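Local coordinates for USG-1 protein homolog (PDB 2HJS), which is probably a dinucleotide-dependent semialdehyde dehydrogenase of the aspartate-semialdehyde dehydrogenase family, acting on an aldehyde or oxo group with NAD or NADP, at the interface of chains A and B. Numbering follows the deposited sequence. Chains: chain A/B, USG-1 protein homolog.

Contact 1 and contact 2 are neighbouring patches of one two-fold symmetric interface between two copies of the protein. The centres of their C-alpha atoms lie about 17 Å apart. The loop of chain B joins them: B:Phe197 belongs to contact 2, and the next residue, B:Asn198, begins the run 198-201 of contact 1. Contact 1 is mixed, with hydrogen bonds, waters and stacked flat groups. Contact 2 is almost wholly apolar and brings helix 167-181 of both chains together. Each patch lies in the dimerisation region of the family, so both plausibly hold the same dimer.

Contact 1: the interface of chains A and B. Residues chain A 247, 281, 283-286, 312; chain B 193, 198-201.
This mixed polar and aromatic patch of the two-fold homodimer interface probably contributes to holding the dimer. The direct polar contact centres on the amide of B:Asn198. Its ND2 donates to the hydroxyl OG1 of A:Thr283 at 3.1 Å, close to the amide plane and fairly straight (160° at H). Its carbonyl OD1 accepts from the backbone N of A:Val285 at 3.3 Å, with the donor above the carbonyl plane. The two bonds should fix the turn of the amide. A:Thr283 OG1 also takes the N-H of A:Gly286 at 3.0 Å, so it caps the start of helix 284-288.

Two waters extend the network. Water 1 joins A:Ser247 OG and A:Val284 N to the carbonyl O of B:Leu199. Water 2 links A:Thr283 OG1 to B:Arg193 NH2.

Ring faces carry much of the remaining contact. The guanidinium of B:Arg193, on a chain bent at chi2 and chi3, stacks over the hydroxyl end of the A:Tyr281 ring, planes 12° apart. CZ of A:Tyr281 lies under its centre. NH2 is offset toward the rim, 3.8 Å from the ring centroid, as a cation-pi contact. B:Leu200 CD1 packs on the phenol OH of A:Tyr281 at 3.5 Å. CB of B:Ala201 sits over the five-membered ring of A:Trp312 and CA of B:Ala201 over the six-membered ring, both as CH-pi contacts.

On chain A the site joins strands 246-254 and 308-315 to a loop and helix 284-288. On chain B it is loop, within the dimerisation region.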
ATOM      1  N   SER A 247      -2.066   6.916  -4.364  1.00 48.68           N
ATOM      2  CA  SER A 247      -0.716   6.820  -3.811  1.00 48.66           C
ATOM      3  C   SER A 247      -0.021   5.583  -4.417  1.00 48.60           C
ATOM      4  O   SER A 247      -0.462   4.464  -4.198  1.00 47.74           O
ATOM      5  CB  SER A 247      -0.763   6.683  -2.278  1.00 49.00           C
ATOM      6  OG  SER A 247      -1.500   7.757  -1.698  1.00 50.07           O
ATOM      7  N   TYR A 281       8.473  13.899   1.857  1.00 50.21           N
ATOM      8  CA  TYR A 281       7.649  13.154   0.916  1.00 49.21           C
ATOM      9  C   TYR A 281       6.289  13.841   0.754  1.00 48.85           C
ATOM     10  O   TYR A 281       5.802  14.476   1.678  1.00 48.66           O
ATOM     11  CB  TYR A 281       7.493  11.676   1.366  1.00 48.64           C
ATOM     12  CG  TYR A 281       6.834  11.537   2.730  1.00 48.14           C
ATOM     13  CD1 TYR A 281       5.438  11.452   2.859  1.00 44.84           C
ATOM     14  CD2 TYR A 281       7.610  11.529   3.896  1.00 47.05           C
ATOM     15  CE1 TYR A 281       4.838  11.372   4.112  1.00 45.05           C
ATOM     16  CE2 TYR A 281       7.028  11.455   5.139  1.00 47.16           C
ATOM     17  CZ  TYR A 281       5.644  11.366   5.249  1.00 47.43           C
ATOM     18  OH  TYR A 281       5.096  11.290   6.507  1.00 48.02           O
ATOM     19  N   THR A 283       2.062  13.655   0.209  1.00 48.62           N
ATOM     20  CA  THR A 283       0.920  12.752   0.487  1.00 49.72           C
ATOM     21  C   THR A 283      -0.319  13.232  -0.270  1.00 50.42           C
ATOM     22  O   THR A 283      -0.358  14.386  -0.714  1.00 50.74           O
ATOM     23  CB  THR A 283       0.563  12.675   1.997  1.00 49.46           C
ATOM     24  OG1 THR A 283       0.083  13.959   2.430  1.00 50.03           O
ATOM     25  CG2 THR A 283       1.755  12.233   2.834  1.00 47.83           C
ATOM     26  N   VAL A 284      -1.334  12.370  -0.411  1.00 50.71           N
ATOM     27  CA  VAL A 284      -2.578  12.809  -1.092  1.00 50.75           C
ATOM     28  C   VAL A 284      -3.296  13.937  -0.350  1.00 51.36           C
ATOM     29  O   VAL A 284      -3.828  14.843  -0.977  1.00 52.51           O
ATOM     30  CB  VAL A 284      -3.557  11.637  -1.423  1.00 50.14           C
ATOM     31  CG1 VAL A 284      -2.905  10.686  -2.422  1.00 48.65           C
ATOM     32  CG2 VAL A 284      -4.018  10.900  -0.153  1.00 49.88           C
ATOM     33  N   VAL A 285      -3.317  13.878   0.975  1.00 52.24           N
ATOM     34  CA  VAL A 285      -4.032  14.881   1.769  1.00 53.12           C
ATOM     35  C   VAL A 285      -3.239  16.197   1.831  1.00 54.60           C
ATOM     36  O   VAL A 285      -3.793  17.275   1.611  1.00 55.68           O
ATOM     37  CB  VAL A 285      -4.303  14.396   3.207  1.00 53.23           C
ATOM     38  CG1 VAL A 285      -4.663  15.586   4.111  1.00 52.32           C
ATOM     39  CG2 VAL A 285      -5.426  13.335   3.207  1.00 51.98           C
ATOM     40  N   GLY A 286      -1.945  16.085   2.117  1.00 54.57           N
ATOM     41  CA  GLY A 286      -1.079  17.225   2.220  1.00 55.34           C
ATOM     42  C   GLY A 286      -0.770  17.939   0.924  1.00 55.64           C
ATOM     43  O   GLY A 286      -0.643  19.151   0.929  1.00 55.94           O
ATOM     44  N   TRP A 312       7.812   7.107  -5.352  1.00 48.91           N
ATOM     45  CA  TRP A 312       6.509   7.216  -4.704  1.00 48.29           C
ATOM     46  C   TRP A 312       5.786   8.356  -5.392  1.00 48.09           C
ATOM     47  O   TRP A 312       6.341   9.423  -5.561  1.00 47.92           O
ATOM     48  CB  TRP A 312       6.698   7.483  -3.216  1.00 47.38           C
ATOM     49  CG  TRP A 312       5.493   8.019  -2.447  1.00 47.83           C
ATOM     50  CD1 TRP A 312       5.222   9.346  -2.152  1.00 46.55           C
ATOM     51  CD2 TRP A 312       4.439   7.251  -1.830  1.00 45.58           C
ATOM     52  NE1 TRP A 312       4.068   9.427  -1.402  1.00 45.85           N
ATOM     53  CE2 TRP A 312       3.568   8.166  -1.196  1.00 45.50           C
ATOM     54  CE3 TRP A 312       4.141   5.880  -1.765  1.00 47.05           C
ATOM     55  CZ2 TRP A 312       2.440   7.754  -0.468  1.00 45.76           C
ATOM     56  CZ3 TRP A 312       3.007   5.471  -1.055  1.00 46.20           C
ATOM     57  CH2 TRP A 312       2.179   6.416  -0.407  1.00 46.06           C
TER
ATOM     58  N   ARG B 193       2.279  16.163  10.536  1.00 64.39           N
ATOM     59  CA  ARG B 193       1.311  16.194   9.448  1.00 61.56           C
ATOM     60  C   ARG B 193       0.138  15.252   9.759  1.00 59.35           C
ATOM     61  O   ARG B 193       0.189  14.458  10.707  1.00 58.54           O
ATOM     62  CB  ARG B 193       1.990  15.819   8.124  1.00 61.47           C
ATOM     63  CG  ARG B 193       2.301  14.322   7.971  1.00 62.24           C
ATOM     64  CD  ARG B 193       3.715  14.099   7.484  1.00 63.19           C
ATOM     65  NE  ARG B 193       3.830  14.395   6.066  1.00 62.79           N
ATOM     66  CZ  ARG B 193       4.954  14.744   5.442  1.00 63.51           C
ATOM     67  NH1 ARG B 193       6.118  14.862   6.090  1.00 61.50           N
ATOM     68  NH2 ARG B 193       4.902  14.988   4.143  1.00 63.45           N
ATOM     69  N   ASN B 198      -4.908   9.271   5.480  1.00 45.54           N
ATOM     70  CA  ASN B 198      -3.738   9.635   4.671  1.00 45.16           C
ATOM     71  C   ASN B 198      -2.802   8.449   4.554  1.00 44.98           C
ATOM     72  O   ASN B 198      -2.839   7.571   5.395  1.00 45.10           O
ATOM     73  CB  ASN B 198      -2.994  10.819   5.302  1.00 45.68           C
ATOM     74  CG  ASN B 198      -2.291  11.684   4.265  1.00 45.69           C
ATOM     75  OD1 ASN B 198      -2.462  11.481   3.071  1.00 46.73           O
ATOM     76  ND2 ASN B 198      -1.530  12.677   4.720  1.00 44.26           N
ATOM     77  N   LEU B 199      -1.985   8.402   3.506  1.00 45.43           N
ATOM     78  CA  LEU B 199      -0.949   7.359   3.394  1.00 45.41           C
ATOM     79  C   LEU B 199       0.406   8.038   3.426  1.00 44.90           C
ATOM     80  O   LEU B 199       0.667   8.929   2.603  1.00 44.02           O
ATOM     81  CB  LEU B 199      -1.121   6.519   2.111  1.00 45.71           C
ATOM     82  CG  LEU B 199      -2.313   5.545   2.125  1.00 46.86           C
ATOM     83  CD1 LEU B 199      -2.744   5.227   0.706  1.00 47.16           C
ATOM     84  CD2 LEU B 199      -2.045   4.263   2.896  1.00 46.37           C
ATOM     85  N   LEU B 200       1.247   7.681   4.395  1.00 44.06           N
ATOM     86  CA  LEU B 200       2.581   8.284   4.453  1.00 44.87           C
ATOM     87  C   LEU B 200       3.547   7.440   3.638  1.00 45.81           C
ATOM     88  O   LEU B 200       3.510   6.218   3.706  1.00 45.69           O
ATOM     89  CB  LEU B 200       3.079   8.445   5.895  1.00 44.60           C
ATOM     90  CG  LEU B 200       2.103   9.012   6.935  1.00 44.31           C
ATOM     91  CD1 LEU B 200       2.853   9.231   8.262  1.00 42.00           C
ATOM     92  CD2 LEU B 200       1.451  10.306   6.437  1.00 42.86           C
ATOM     93  N   ALA B 201       4.424   8.094   2.882  1.00 46.27           N
ATOM     94  CA  ALA B 201       5.342   7.376   1.991  1.00 46.97           C
ATOM     95  C   ALA B 201       6.380   6.522   2.713  1.00 47.68           C
ATOM     96  O   ALA B 201       6.918   5.581   2.129  1.00 48.58           O
ATOM     97  CB  ALA B 201       6.042   8.380   1.048  1.00 46.51           C
TER
HETATM   98  O   HOH W   1      -0.497   9.681   0.224  1.00 30.26           O
HETATM   99  O   HOH W   2       2.034  15.698   3.233  1.00 47.35           O

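Contact 2: the interface of chains A and B. Residues chain A 177-178, 181, 243; chain B 177-178, 181, 197.
This is an apolar patch of a symmetric homodimer interface, where helix 167-181 of each chain meets its twin and two phenylalanines pack beside them. It lies in the dimerisation region of the family and probably contributes to holding the dimer together.

The helices touch through methyl groups. A:Leu181 and B:Leu181 each have CG anti to the carbonyl carbon (chi1 -80°). CD1 is extended, anti to CA (chi2 -175°), and is the leading tip toward the other chain. A:Leu181 CD1 lies 3.6 Å from B:Thr177 CG2, and the same contact recurs with the chains exchanged. The two leucines cross at about a right angle, with their CD1 atoms 3.8 Å apart. The two threonines cross obliquely, and their CG2 methyls meet at 3.6 Å. Each of these methyls is anti to its own backbone N, which aims it at the partner. A:Ala178 and B:Ala178 flank the leucine tips.

The phenylalanines lie side by side and point the same way, but their ring planes are inclined at about 48° and not stacked flat. A:Phe243 puts the CE1 corner of its ring over the centre of one face of B:Phe197, 3.4 Å above the plane. The ring of B:Phe197 also meets A:Thr177 tip to tip. There the hydroxyl OG1 lies in the ring plane, at its edge, and the methyl CG2 is 3.8 Å from CZ of B:Phe197.

Polar linkage comes from the backbone beside the phenylalanine pair. Water 3 bonds to A:Phe243 N at 2.9 Å and to the carbonyl O of B:Phe197 at 2.7 Å.

For the protein, the site probably adds an apolar contact across the two-fold axis that supports the dimer.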
ATOM      1  N   THR A 177     -16.745   5.041   9.185  1.00 51.17           N
ATOM      2  CA  THR A 177     -15.751   5.565  10.121  1.00 52.16           C
ATOM      3  C   THR A 177     -16.458   6.158  11.334  1.00 53.30           C
ATOM      4  O   THR A 177     -16.054   5.904  12.471  1.00 52.94           O
ATOM      5  CB  THR A 177     -14.780   6.592   9.470  1.00 52.33           C
ATOM      6  OG1 THR A 177     -14.108   5.992   8.354  1.00 52.70           O
ATOM      7  CG2 THR A 177     -13.720   7.026  10.461  1.00 51.93           C
ATOM      8  N   ALA A 178     -17.539   6.900  11.082  1.00 54.59           N
ATOM      9  CA  ALA A 178     -18.318   7.547  12.134  1.00 55.61           C
ATOM     10  C   ALA A 178     -19.005   6.533  13.048  1.00 56.95           C
ATOM     11  O   ALA A 178     -18.930   6.657  14.274  1.00 57.17           O
ATOM     12  CB  ALA A 178     -19.337   8.489  11.524  1.00 55.57           C
ATOM     13  N   LEU A 181     -16.418   5.144  15.395  1.00 67.10           N
ATOM     14  CA  LEU A 181     -15.868   6.109  16.341  1.00 69.42           C
ATOM     15  C   LEU A 181     -16.802   6.444  17.501  1.00 71.04           C
ATOM     16  O   LEU A 181     -16.339   6.650  18.624  1.00 71.48           O
ATOM     17  CB  LEU A 181     -15.353   7.370  15.636  1.00 69.27           C
ATOM     18  CG  LEU A 181     -13.960   7.232  14.992  1.00 69.61           C
ATOM     19  CD1 LEU A 181     -13.497   8.567  14.430  1.00 69.80           C
ATOM     20  CD2 LEU A 181     -12.902   6.666  15.949  1.00 69.47           C
ATOM     21  N   PHE A 243      -9.944   9.209   1.481  1.00 49.27           N
ATOM     22  CA  PHE A 243     -11.045   9.747   0.649  1.00 48.79           C
ATOM     23  C   PHE A 243     -10.669  10.008  -0.807  1.00 48.59           C
ATOM     24  O   PHE A 243     -11.343   9.524  -1.709  1.00 48.15           O
ATOM     25  CB  PHE A 243     -11.653  10.999   1.273  1.00 48.78           C
ATOM     26  CG  PHE A 243     -12.441  10.719   2.522  1.00 48.36           C
ATOM     27  CD1 PHE A 243     -11.945  11.091   3.755  1.00 46.78           C
ATOM     28  CD2 PHE A 243     -13.673  10.062   2.458  1.00 47.27           C
ATOM     29  CE1 PHE A 243     -12.663  10.836   4.937  1.00 47.84           C
ATOM     30  CE2 PHE A 243     -14.399   9.790   3.635  1.00 48.16           C
ATOM     31  CZ  PHE A 243     -13.892  10.180   4.872  1.00 47.47           C
TER
ATOM     32  N   THR B 177      -8.634  11.440  13.592  1.00 51.17           N
ATOM     33  CA  THR B 177      -9.795  11.025  12.807  1.00 52.16           C
ATOM     34  C   THR B 177     -11.046  11.703  13.351  1.00 53.30           C
ATOM     35  O   THR B 177     -11.856  12.221  12.578  1.00 52.94           O
ATOM     36  CB  THR B 177      -9.969   9.480  12.741  1.00 52.33           C
ATOM     37  OG1 THR B 177      -8.788   8.877  12.194  1.00 52.70           O
ATOM     38  CG2 THR B 177     -11.129   9.111  11.840  1.00 51.93           C
ATOM     39  N   ALA B 178     -11.166  11.740  14.681  1.00 54.59           N
ATOM     40  CA  ALA B 178     -12.312  12.343  15.356  1.00 55.61           C
ATOM     41  C   ALA B 178     -12.387  13.853  15.126  1.00 56.95           C
ATOM     42  O   ALA B 178     -13.455  14.374  14.791  1.00 57.17           O
ATOM     43  CB  ALA B 178     -12.265  12.034  16.839  1.00 55.57           C
ATOM     44  N   LEU B 181     -13.732  14.436  11.664  1.00 67.10           N
ATOM     45  CA  LEU B 181     -15.113  14.010  11.465  1.00 69.42           C
ATOM     46  C   LEU B 181     -16.148  14.954  12.072  1.00 71.04           C
ATOM     47  O   LEU B 181     -17.221  15.144  11.496  1.00 71.48           O
ATOM     48  CB  LEU B 181     -15.333  12.558  11.904  1.00 69.27           C
ATOM     49  CG  LEU B 181     -14.876  11.494  10.888  1.00 69.61           C
ATOM     50  CD1 LEU B 181     -15.248  10.100  11.369  1.00 69.80           C
ATOM     51  CD2 LEU B 181     -15.425  11.730   9.474  1.00 69.47           C
ATOM     52  N   PHE B 197      -6.949   9.365   7.463  1.00 46.47           N
ATOM     53  CA  PHE B 197      -7.319   9.255   6.045  1.00 45.74           C
ATOM     54  C   PHE B 197      -6.145   9.581   5.080  1.00 45.48           C
ATOM     55  O   PHE B 197      -6.351  10.133   4.008  1.00 44.93           O
ATOM     56  CB  PHE B 197      -8.536  10.146   5.746  1.00 46.27           C
ATOM     57  CG  PHE B 197      -9.700   9.938   6.680  1.00 46.62           C
ATOM     58  CD1 PHE B 197     -10.417   8.742   6.670  1.00 46.29           C
ATOM     59  CD2 PHE B 197     -10.096  10.954   7.540  1.00 47.90           C
ATOM     60  CE1 PHE B 197     -11.517   8.555   7.517  1.00 47.50           C
ATOM     61  CE2 PHE B 197     -11.198  10.787   8.400  1.00 47.41           C
ATOM     62  CZ  PHE B 197     -11.904   9.579   8.387  1.00 47.09           C
TER
HETATM   63  O   HOH W   3      -8.328  11.312   2.616  1.00 37.79           O